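Local coordinates for CurD (Moorea producens 3L, PDB 5KP7), which binds 4'-phosphopantetheine and probably catalyses hydroxymethylglutaryl-CoA synthase-type carbon-carbon bond formation, as a member of the thiolase-like superfamily, at residues S34-A39 / P71-V76; P228-E233 / V401-R406; V262-S267 / Q305-P310. The protein carries 3 engineered substitutions. All blocks are in the same frame, centred on the assembly; numbering follows the deposited sequence. Where two conformers were deposited one is given.

Contact 1. Residues S34-A39 / P71-V76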
loop_
_atom_site.group_PDB
_atom_site.type_symbol
_atom_site.label_atom_id
_atom_site.label_comp_id
_atom_site.label_asym_id
_atom_site.label_seq_id
_atom_site.Cartn_x
_atom_site.Cartn_y
_atom_site.Cartn_z
ATOM N N SER A 34 15.509 1.111 -0.451
ATOM C CA SER A 34 15.730 -0.066 0.370
ATOM C C SER A 34 14.444 -0.408 1.114
ATOM O O SER A 34 13.613 0.477 1.377
ATOM C CB SER A 34 16.918 0.173 1.292
ATOM O OG SER A 34 17.094 -0.907 2.177
ATOM N N VAL A 35 14.260 -1.697 1.395
ATOM C CA VAL A 35 12.991 -2.221 1.939
ATOM C C VAL A 35 13.271 -2.990 3.232
ATOM O O VAL A 35 14.292 -3.681 3.313
ATOM C CB VAL A 35 12.376 -3.213 0.921
ATOM C CG1 VAL A 35 11.194 -3.987 1.513
ATOM C CG2 VAL A 35 11.992 -2.484 -0.350
ATOM N N TYR A 36 12.364 -2.914 4.205
ATOM C CA TYR A 36 12.332 -3.856 5.316
ATOM C C TYR A 36 10.938 -4.444 5.374
ATOM O O TYR A 36 9.982 -3.716 5.645
ATOM C CB TYR A 36 12.717 -3.203 6.631
ATOM C CG TYR A 36 12.645 -4.138 7.823
ATOM C CD1 TYR A 36 13.427 -5.294 7.885
ATOM C CD2 TYR A 36 11.794 -3.893 8.882
ATOM C CE1 TYR A 36 13.363 -6.155 8.972
ATOM C CE2 TYR A 36 11.733 -4.754 9.977
ATOM C CZ TYR A 36 12.518 -5.893 10.013
ATOM O OH TYR A 36 12.510 -6.769 11.093
ATOM N N GLY A 37 10.845 -5.748 5.114
ATOM C CA GLY A 37 9.563 -6.453 5.065
ATOM C C GLY A 37 9.257 -7.278 6.295
ATOM O O GLY A 37 8.488 -8.252 6.224
ATOM N N GLY A 38 9.874 -6.902 7.406
ATOM C CA GLY A 38 9.630 -7.504 8.715
ATOM C C GLY A 38 10.507 -8.694 8.994
ATOM O O GLY A 38 11.283 -9.143 8.131
ATOM N N ALA A 39 10.408 -9.196 10.221
ATOM C CA ALA A 39 11.190 -10.351 10.654
ATOM C C ALA A 39 10.391 -11.662 10.634
ATOM O O ALA A 39 10.965 -12.760 10.739
ATOM C CB ALA A 39 11.730 -10.092 12.050
ATOM N N PRO A 71 6.494 -7.470 19.191
ATOM C CA PRO A 71 6.328 -6.412 20.223
ATOM C C PRO A 71 7.563 -5.535 20.429
ATOM O O PRO A 71 7.441 -4.356 20.764
ATOM C CB PRO A 71 5.918 -7.199 21.481
ATOM C CG PRO A 71 5.293 -8.432 20.933
ATOM C CD PRO A 71 6.088 -8.806 19.698
ATOM N N TYR A 72 8.731 -6.084 20.085
ATOM C CA TYR A 72 9.977 -5.359 20.156
ATOM C C TYR A 72 10.349 -4.734 18.818
ATOM O O TYR A 72 11.532 -4.532 18.516
ATOM C CB TYR A 72 11.084 -6.265 20.730
ATOM C CG TYR A 72 11.194 -7.631 20.094
ATOM C CD1 TYR A 72 11.779 -7.797 18.827
ATOM C CD2 TYR A 72 10.670 -8.772 20.721
ATOM C CE1 TYR A 72 11.877 -9.061 18.252
ATOM C CE2 TYR A 72 10.764 -10.020 20.134
ATOM C CZ TYR A 72 11.365 -10.154 18.911
ATOM O OH TYR A 72 11.460 -11.411 18.360
ATOM N N GLU A 73 9.336 -4.400 18.007
ATOM C CA GLU A 73 9.531 -3.586 16.826
ATOM C C GLU A 73 8.427 -2.548 16.799
ATOM O O GLU A 73 7.339 -2.742 17.387
ATOM C CB GLU A 73 9.451 -4.435 15.560
ATOM C CG GLU A 73 10.488 -5.553 15.491
ATOM C CD GLU A 73 10.372 -6.291 14.183
ATOM O OE1 GLU A 73 9.437 -7.136 14.069
ATOM O OE2 GLU A 73 11.192 -6.007 13.242
ATOM N N ASP A 74 8.726 -1.431 16.147
ATOM C CA ASP A 74 7.749 -0.380 15.970
ATOM C C ASP A 74 8.047 0.334 14.641
ATOM O O ASP A 74 8.948 -0.081 13.904
ATOM C CB ASP A 74 7.705 0.502 17.237
ATOM C CG ASP A 74 8.887 1.429 17.377
ATOM O OD1 ASP A 74 9.712 1.489 16.443
ATOM O OD2 ASP A 74 8.964 2.116 18.426
ATOM N N PRO A 75 7.298 1.387 14.292
ATOM C CA PRO A 75 7.561 2.020 13.009
ATOM C C PRO A 75 8.928 2.666 12.901
ATOM O O PRO A 75 9.455 2.758 11.816
ATOM C CB PRO A 75 6.417 3.031 12.867
ATOM C CG PRO A 75 5.325 2.433 13.669
ATOM C CD PRO A 75 6.006 1.821 14.862
ATOM N N VAL A 76 9.517 3.091 14.019
ATOM C CA VAL A 76 10.881 3.619 14.020
ATOM C C VAL A 76 11.880 2.529 13.666
ATOM O O VAL A 76 12.739 2.711 12.816
ATOM C CB VAL A 76 11.244 4.256 15.399
ATOM C CG1 VAL A 76 12.716 4.646 15.464
ATOM C CG2 VAL A 76 10.356 5.470 15.682
HETATM O O HOH W 1 8.476 -8.145 11.878
#

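Contact 2. Residues P228-E233 / V401-R406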
loop_
_atom_site.group_PDB
_atom_site.type_symbol
_atom_site.label_atom_id
_atom_site.label_comp_id
_atom_site.label_asym_id
_atom_site.label_seq_id
_atom_site.Cartn_x
_atom_site.Cartn_y
_atom_site.Cartn_z
ATOM N N PRO A 228 -9.504 6.571 13.989
ATOM C CA PRO A 228 -9.885 7.549 14.985
ATOM C C PRO A 228 -9.428 7.182 16.371
ATOM O O PRO A 228 -9.520 8.015 17.257
ATOM C CB PRO A 228 -11.425 7.545 14.898
ATOM C CG PRO A 228 -11.722 6.130 14.510
ATOM C CD PRO A 228 -10.642 5.745 13.558
ATOM N N ASN A 229 -8.993 5.943 16.566
ATOM C CA ASN A 229 -8.406 5.515 17.827
ATOM C C ASN A 229 -7.038 4.905 17.539
ATOM O O ASN A 229 -6.764 4.443 16.430
ATOM C CB ASN A 229 -9.250 4.436 18.495
ATOM C CG ASN A 229 -10.653 4.889 18.815
ATOM O OD1 ASN A 229 -10.857 5.635 19.764
ATOM N ND2 ASN A 229 -11.632 4.369 18.070
ATOM N N PRO A 230 -6.161 4.916 18.549
ATOM C CA PRO A 230 -4.877 4.265 18.341
ATOM C C PRO A 230 -5.015 2.770 18.114
ATOM O O PRO A 230 -5.982 2.145 18.583
ATOM C CB PRO A 230 -4.124 4.516 19.660
ATOM C CG PRO A 230 -4.927 5.445 20.472
ATOM C CD PRO A 230 -6.330 5.461 19.902
ATOM N N ASP A 231 -4.061 2.217 17.391
ATOM C CA ASP A 231 -3.879 0.777 17.279
ATOM C C ASP A 231 -5.140 0.153 16.698
ATOM O O ASP A 231 -5.633 -0.868 17.176
ATOM C CB ASP A 231 -3.519 0.170 18.637
ATOM C CG ASP A 231 -2.212 0.743 19.227
ATOM O OD1 ASP A 231 -1.187 0.832 18.521
ATOM O OD2 ASP A 231 -2.217 1.072 20.418
ATOM N N SER A 232 -5.684 0.808 15.672
ATOM C CA SER A 232 -7.030 0.480 15.205
ATOM C C SER A 232 -7.304 1.116 13.850
ATOM O O SER A 232 -6.557 1.980 13.400
ATOM C CB SER A 232 -8.080 0.963 16.215
ATOM O OG SER A 232 -9.285 0.258 15.998
ATOM N N GLU A 233 -8.376 0.663 13.211
ATOM C CA GLU A 233 -8.849 1.214 11.939
ATOM C C GLU A 233 -10.359 0.992 11.898
ATOM O O GLU A 233 -10.819 -0.029 12.418
ATOM C CB GLU A 233 -8.174 0.527 10.757
ATOM C CG GLU A 233 -8.561 1.122 9.405
ATOM C CD GLU A 233 -7.752 0.583 8.231
ATOM O OE1 GLU A 233 -7.247 -0.552 8.308
ATOM O OE2 GLU A 233 -7.652 1.303 7.208
ATOM N N VAL A 401 2.815 -2.723 24.300
ATOM C CA VAL A 401 3.426 -1.615 23.593
ATOM C C VAL A 401 2.348 -0.814 22.853
ATOM O O VAL A 401 2.641 -0.199 21.829
ATOM C CB VAL A 401 4.543 -2.067 22.610
ATOM C CG1 VAL A 401 5.696 -2.645 23.396
ATOM C CG2 VAL A 401 4.072 -3.096 21.609
ATOM N N ALA A 402 1.141 -0.790 23.402
ATOM C CA ALA A 402 0.056 0.079 22.844
ATOM C C ALA A 402 0.493 1.541 22.810
ATOM O O ALA A 402 1.338 2.003 23.588
ATOM C CB ALA A 402 -1.197 -0.046 23.706
ATOM N N PHE A 403 -0.155 2.303 21.935
ATOM C CA PHE A 403 -0.010 3.746 21.938
ATOM C C PHE A 403 -0.215 4.299 23.333
ATOM O O PHE A 403 -1.139 3.893 24.062
ATOM C CB PHE A 403 -1.018 4.398 20.976
ATOM C CG PHE A 403 -0.809 5.869 20.811
ATOM C CD1 PHE A 403 0.069 6.321 19.877
ATOM C CD2 PHE A 403 -1.455 6.785 21.618
ATOM C CE1 PHE A 403 0.317 7.657 19.722
ATOM C CE2 PHE A 403 -1.215 8.136 21.480
ATOM C CZ PHE A 403 -0.296 8.564 20.554
ATOM N N GLY A 404 0.684 5.194 23.720
ATOM C CA GLY A 404 0.587 5.905 24.997
ATOM C C GLY A 404 1.320 5.233 26.161
ATOM O O GLY A 404 1.292 5.741 27.291
ATOM N N THR A 405 1.938 4.080 25.898
ATOM C CA THR A 405 2.715 3.370 26.893
ATOM C C THR A 405 3.833 4.237 27.456
ATOM O O THR A 405 4.611 4.806 26.706
ATOM C CB THR A 405 3.283 2.063 26.315
ATOM O OG1 THR A 405 2.178 1.192 25.957
ATOM C CG2 THR A 405 4.193 1.369 27.325
ATOM N N ARG A 406 3.867 4.352 28.787
ATOM C CA ARG A 406 4.881 5.165 29.465
ATOM C C ARG A 406 6.164 4.360 29.758
ATOM O O ARG A 406 7.257 4.872 29.605
ATOM C CB ARG A 406 4.310 5.748 30.761
ATOM C CG ARG A 406 5.228 6.787 31.412
ATOM C CD ARG A 406 4.810 7.112 32.813
ATOM N NE ARG A 406 3.791 8.107 32.837
ATOM C CZ ARG A 406 3.957 9.389 33.198
ATOM N NH1 ARG A 406 2.914 10.189 33.131
ATOM N NH2 ARG A 406 5.136 9.884 33.599
HETATM O O HOH W 2 1.494 -0.011 19.196
#

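Contact 3. Residues V262-S267 / Q305-P310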
loop_
_atom_site.group_PDB
_atom_site.type_symbol
_atom_site.label_atom_id
_atom_site.label_comp_id
_atom_site.label_asym_id
_atom_site.label_seq_id
_atom_site.Cartn_x
_atom_site.Cartn_y
_atom_site.Cartn_z
ATOM N N VAL A 262 -0.426 11.341 -24.012
ATOM C CA VAL A 262 -0.145 10.133 -23.242
ATOM C C VAL A 262 -1.242 9.084 -23.467
ATOM O O VAL A 262 -2.411 9.434 -23.652
ATOM C CB VAL A 262 0.065 10.442 -21.751
ATOM C CG1 VAL A 262 -1.254 10.767 -21.048
ATOM C CG2 VAL A 262 0.774 9.285 -21.071
ATOM N N ASP A 263 -0.840 7.818 -23.508
ATOM C CA ASP A 263 -1.748 6.689 -23.718
ATOM C C ASP A 263 -1.572 5.687 -22.597
ATOM O O ASP A 263 -0.448 5.335 -22.289
ATOM C CB ASP A 263 -1.463 6.017 -25.067
ATOM C CG ASP A 263 -2.467 4.934 -25.387
ATOM O OD1 ASP A 263 -3.470 5.258 -26.078
ATOM O OD2 ASP A 263 -2.274 3.785 -24.956
ATOM N N TYR A 264 -2.671 5.235 -21.998
ATOM C CA TYR A 264 -2.597 4.386 -20.817
ATOM C C TYR A 264 -1.928 3.033 -21.095
ATOM O O TYR A 264 -1.315 2.482 -20.204
ATOM C CB TYR A 264 -3.977 4.169 -20.226
ATOM C CG TYR A 264 -4.002 3.490 -18.891
ATOM C CD1 TYR A 264 -3.603 4.165 -17.721
ATOM C CD2 TYR A 264 -4.473 2.202 -18.766
ATOM C CE1 TYR A 264 -3.624 3.542 -16.488
ATOM C CE2 TYR A 264 -4.516 1.574 -17.532
ATOM C CZ TYR A 264 -4.105 2.264 -16.400
ATOM O OH TYR A 264 -4.146 1.672 -15.170
ATOM N N ARG A 265 -2.051 2.517 -22.315
ATOM C CA ARG A 265 -1.312 1.308 -22.693
ATOM C C ARG A 265 0.073 1.635 -23.207
ATOM O O ARG A 265 1.052 1.071 -22.744
ATOM C CB ARG A 265 -2.052 0.483 -23.744
ATOM C CG ARG A 265 -1.290 -0.792 -24.101
ATOM C CD ARG A 265 -2.140 -1.863 -24.762
ATOM N NE ARG A 265 -3.099 -1.306 -25.696
ATOM C CZ ARG A 265 -4.314 -1.813 -25.968
ATOM N NH1 ARG A 265 -4.775 -2.933 -25.382
ATOM N NH2 ARG A 265 -5.088 -1.186 -26.850
ATOM N N GLU A 266 0.164 2.536 -24.170
ATOM C CA GLU A 266 1.418 2.718 -24.907
ATOM C C GLU A 266 2.513 3.474 -24.178
ATOM O O GLU A 266 3.678 3.241 -24.455
ATOM C CB GLU A 266 1.165 3.397 -26.271
ATOM C CG GLU A 266 0.234 2.617 -27.173
ATOM C CD GLU A 266 0.744 1.214 -27.446
ATOM O OE1 GLU A 266 1.910 1.070 -27.900
ATOM O OE2 GLU A 266 -0.010 0.240 -27.211
ATOM N N SER A 267 2.166 4.374 -23.258
ATOM C CA SER A 267 3.167 5.224 -22.632
ATOM C C SER A 267 3.832 4.609 -21.422
ATOM O O SER A 267 4.840 5.122 -20.974
ATOM C CB SER A 267 2.544 6.560 -22.230
ATOM O OG SER A 267 2.021 7.182 -23.397
ATOM N N GLN A 305 -1.042 -9.238 -16.766
ATOM C CA GLN A 305 0.106 -10.081 -16.435
ATOM C C GLN A 305 1.420 -9.426 -16.821
ATOM O O GLN A 305 2.405 -9.527 -16.097
ATOM C CB GLN A 305 -0.003 -11.472 -17.062
ATOM C CG GLN A 305 0.990 -12.456 -16.456
ATOM C CD GLN A 305 0.842 -13.855 -16.991
ATOM O OE1 GLN A 305 0.113 -14.660 -16.431
ATOM N NE2 GLN A 305 1.507 -14.156 -18.128
ATOM N N ARG A 306 1.436 -8.756 -17.969
ATOM C CA ARG A 306 2.657 -8.132 -18.479
ATOM C C ARG A 306 3.063 -6.912 -17.661
ATOM O O ARG A 306 4.231 -6.770 -17.331
ATOM C CB ARG A 306 2.464 -7.714 -19.934
ATOM C CG ARG A 306 3.697 -7.082 -20.569
ATOM C CD ARG A 306 3.548 -6.847 -22.067
ATOM N NE ARG A 306 2.389 -5.995 -22.360
ATOM C CZ ARG A 306 2.394 -4.673 -22.547
ATOM N NH1 ARG A 306 1.233 -4.072 -22.827
ATOM N NH2 ARG A 306 3.510 -3.943 -22.481
ATOM N N ARG A 307 2.104 -6.035 -17.366
ATOM C CA ARG A 307 2.413 -4.703 -16.855
ATOM C C ARG A 307 2.177 -4.502 -15.358
ATOM O O ARG A 307 2.741 -3.590 -14.780
ATOM C CB ARG A 307 1.656 -3.623 -17.622
ATOM C CG ARG A 307 1.977 -3.570 -19.118
ATOM C CD ARG A 307 1.698 -2.195 -19.712
ATOM N NE ARG A 307 0.267 -1.928 -19.733
ATOM C CZ ARG A 307 -0.314 -0.724 -19.664
ATOM N NH1 ARG A 307 -1.631 -0.646 -19.718
ATOM N NH2 ARG A 307 0.399 0.396 -19.598
ATOM N N VAL A 308 1.327 -5.333 -14.762
ATOM C CA VAL A 308 0.876 -5.114 -13.388
ATOM C C VAL A 308 1.316 -6.238 -12.443
ATOM O O VAL A 308 1.735 -5.966 -11.309
ATOM C CB VAL A 308 -0.643 -4.954 -13.343
ATOM C CG1 VAL A 308 -1.084 -4.588 -11.932
ATOM C CG2 VAL A 308 -1.100 -3.916 -14.349
ATOM N N MET A 309 1.260 -7.491 -12.880
ATOM C CA MET A 309 1.672 -8.580 -12.015
ATOM C C MET A 309 3.102 -8.439 -11.414
ATOM O O MET A 309 3.313 -8.790 -10.246
ATOM C CB MET A 309 1.473 -9.915 -12.740
ATOM C CG MET A 309 1.568 -11.119 -11.879
ATOM S SD MET A 309 0.176 -11.273 -10.715
ATOM C CE MET A 309 1.235 -11.907 -9.460
ATOM N N PRO A 310 4.091 -7.915 -12.180
ATOM C CA PRO A 310 5.443 -7.846 -11.584
ATOM C C PRO A 310 5.477 -7.017 -10.285
ATOM O O PRO A 310 6.142 -7.416 -9.311
ATOM C CB PRO A 310 6.283 -7.199 -12.699
ATOM C CG PRO A 310 5.598 -7.688 -13.943
ATOM C CD PRO A 310 4.128 -7.631 -13.628
HETATM O O HOH W 3 2.843 -1.021 -23.192
#

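Contact 1. Residues S34-A39 / P71-V76
Y36, at the end of the sheet strand 29-36, meets E73 in the loop that leads into helix 75-89. With CG anti to the backbone N (chi1 178°), the tyrosine sends its phenol out toward this loop, and Y36 OH donates a hydrogen bond to E73 OE2 at 2.6 Å. The acceptor lies near the ring plane at its hydroxyl edge and uses its syn lone pair, while the carboxylate plane is turned 77° from the ring. The extended glutamate chain carries OE1 on toward the turn after the strand. A water takes the N-H of A39 at 2.8 Å from A39 N and donates to E73 OE1 at 2.6 Å, and L70 N also donates to E73 OE1. This pairing joins the loop just ahead of helix 75-89 to an interior strand of a mixed sheet in this thiolase-superfamily protein, and the Y78 ring from that helix packs edge-to-face with Y36. On one face of the Y36 ring G38 N sits 3.6 Å above the plane. A glutamate suits this buried place because donors reach both of its oxygens, which would probably steady its negative charge.

Contact 2. Residues P228-E233 / V401-R406
The F403 ring is approached obliquely by P230, and the flat carboxylate of D231 meets the backbone of the same phenylalanine. P230 CB comes 3.4 Å from F403 CB, and P230 CG is 3.9 Å from F403 CD2, so the proline ring packs against the root of the aromatic side chain and crosses it at about a right angle. F403 CG stands anti to its own backbone N (chi1 -173°), and the ring runs outward from there. Beside this apolar touch, F403 N donates to the syn lone pair of D231 OD2, 2.8 Å away and nearly straight at 163°. The other oxygen, D231 OD1, accepts from a water at 2.9 Å that also donates to V401 O. F403 is the second residue of a type II beta turn from A402 to T405, whose closing bond does not use its N-H and whose third residue is G404 with positive phi. A402 O closes the turn by accepting from both T405 N and T405 OG1, the latter at 2.6 Å. The contact joins two surface loops: one lies between strands 225-226 and 234-235, where S232 packs on W185, and the other links helix 388-397 to strand 408-409, where R406 pairs with E435.

Contact 3. Residues V262-S267 / Q305-P310
The backbones of R265 and R307 stand well apart, 9.2 Å between R265 CA and R307 CA, and the long R307 side chain spans the interval. Its guanidinium meets Y264 O edge-on: R307 NH2 donates at 2.8 Å, with an angle of 150°, in the carbonyl plane and on a lone pair. R307 NH1 adds a weak bond to the same Y264 O at 3.2 Å. R265 O lies over one face of the guanidinium, but its angle is too poor for a bond. A bend at chi3 (-69°) turns the guanidinium toward this loop, where R307 NH2 also donates to F268 O while R307 NE pairs with D303. The Y264 ring, nearly perpendicular to the guanidinium, gives at most a weak cation-pi attraction.

The loop, which runs from helix 237-258 to strand 270-273 at one border of the mixed sheet, is held in part by an Asx turn. D263 OD2 accepts the N-H groups of R265 and E266, the latter at 2.8 Å to E266 N, so aspartate suits this position by gripping two backbone donors; its other oxygen pairs with K293, and D263 N donates to S267 OG. A leucine in place of R307 would probably leave Y264 O and F268 O without these donors and D303 with one charge partner fewer. R306, at the exposed end of helix 297-307, lays one guanidinium face over R307 CG, 3.6 Å from the plane. A water links the two sides, donating to R265 O at 2.8 Å and accepting from R306 NH2 at 3.1 Å. The two arginines share D303, since R306 NH1 also pairs with it, and R265 reaches E299 through NH1.

In the fold
From the N terminus, contact 1 closes first: the chain leaves strand 29-36 and, 32 residues after A39, comes back at P71 in the loop before helix 75-89, tying an interior strand of the sheet to the approach to that helix. Contact 2 opens much later, at the loop after strand 225-226, and closes only at 401-406, beyond helix 388-397. Contact 3 is nested inside that long loop, joining the approach to strand 270-273 with the end of helix 297-307. Contacts 1 and 2 follow in series yet adjoin in space, centres about 17 Å apart, with P71 O packed 3.6 Å from V401 CG1. Contact 3 lies across the chain's centre from both, its centre about 40 Å from that of contact 2.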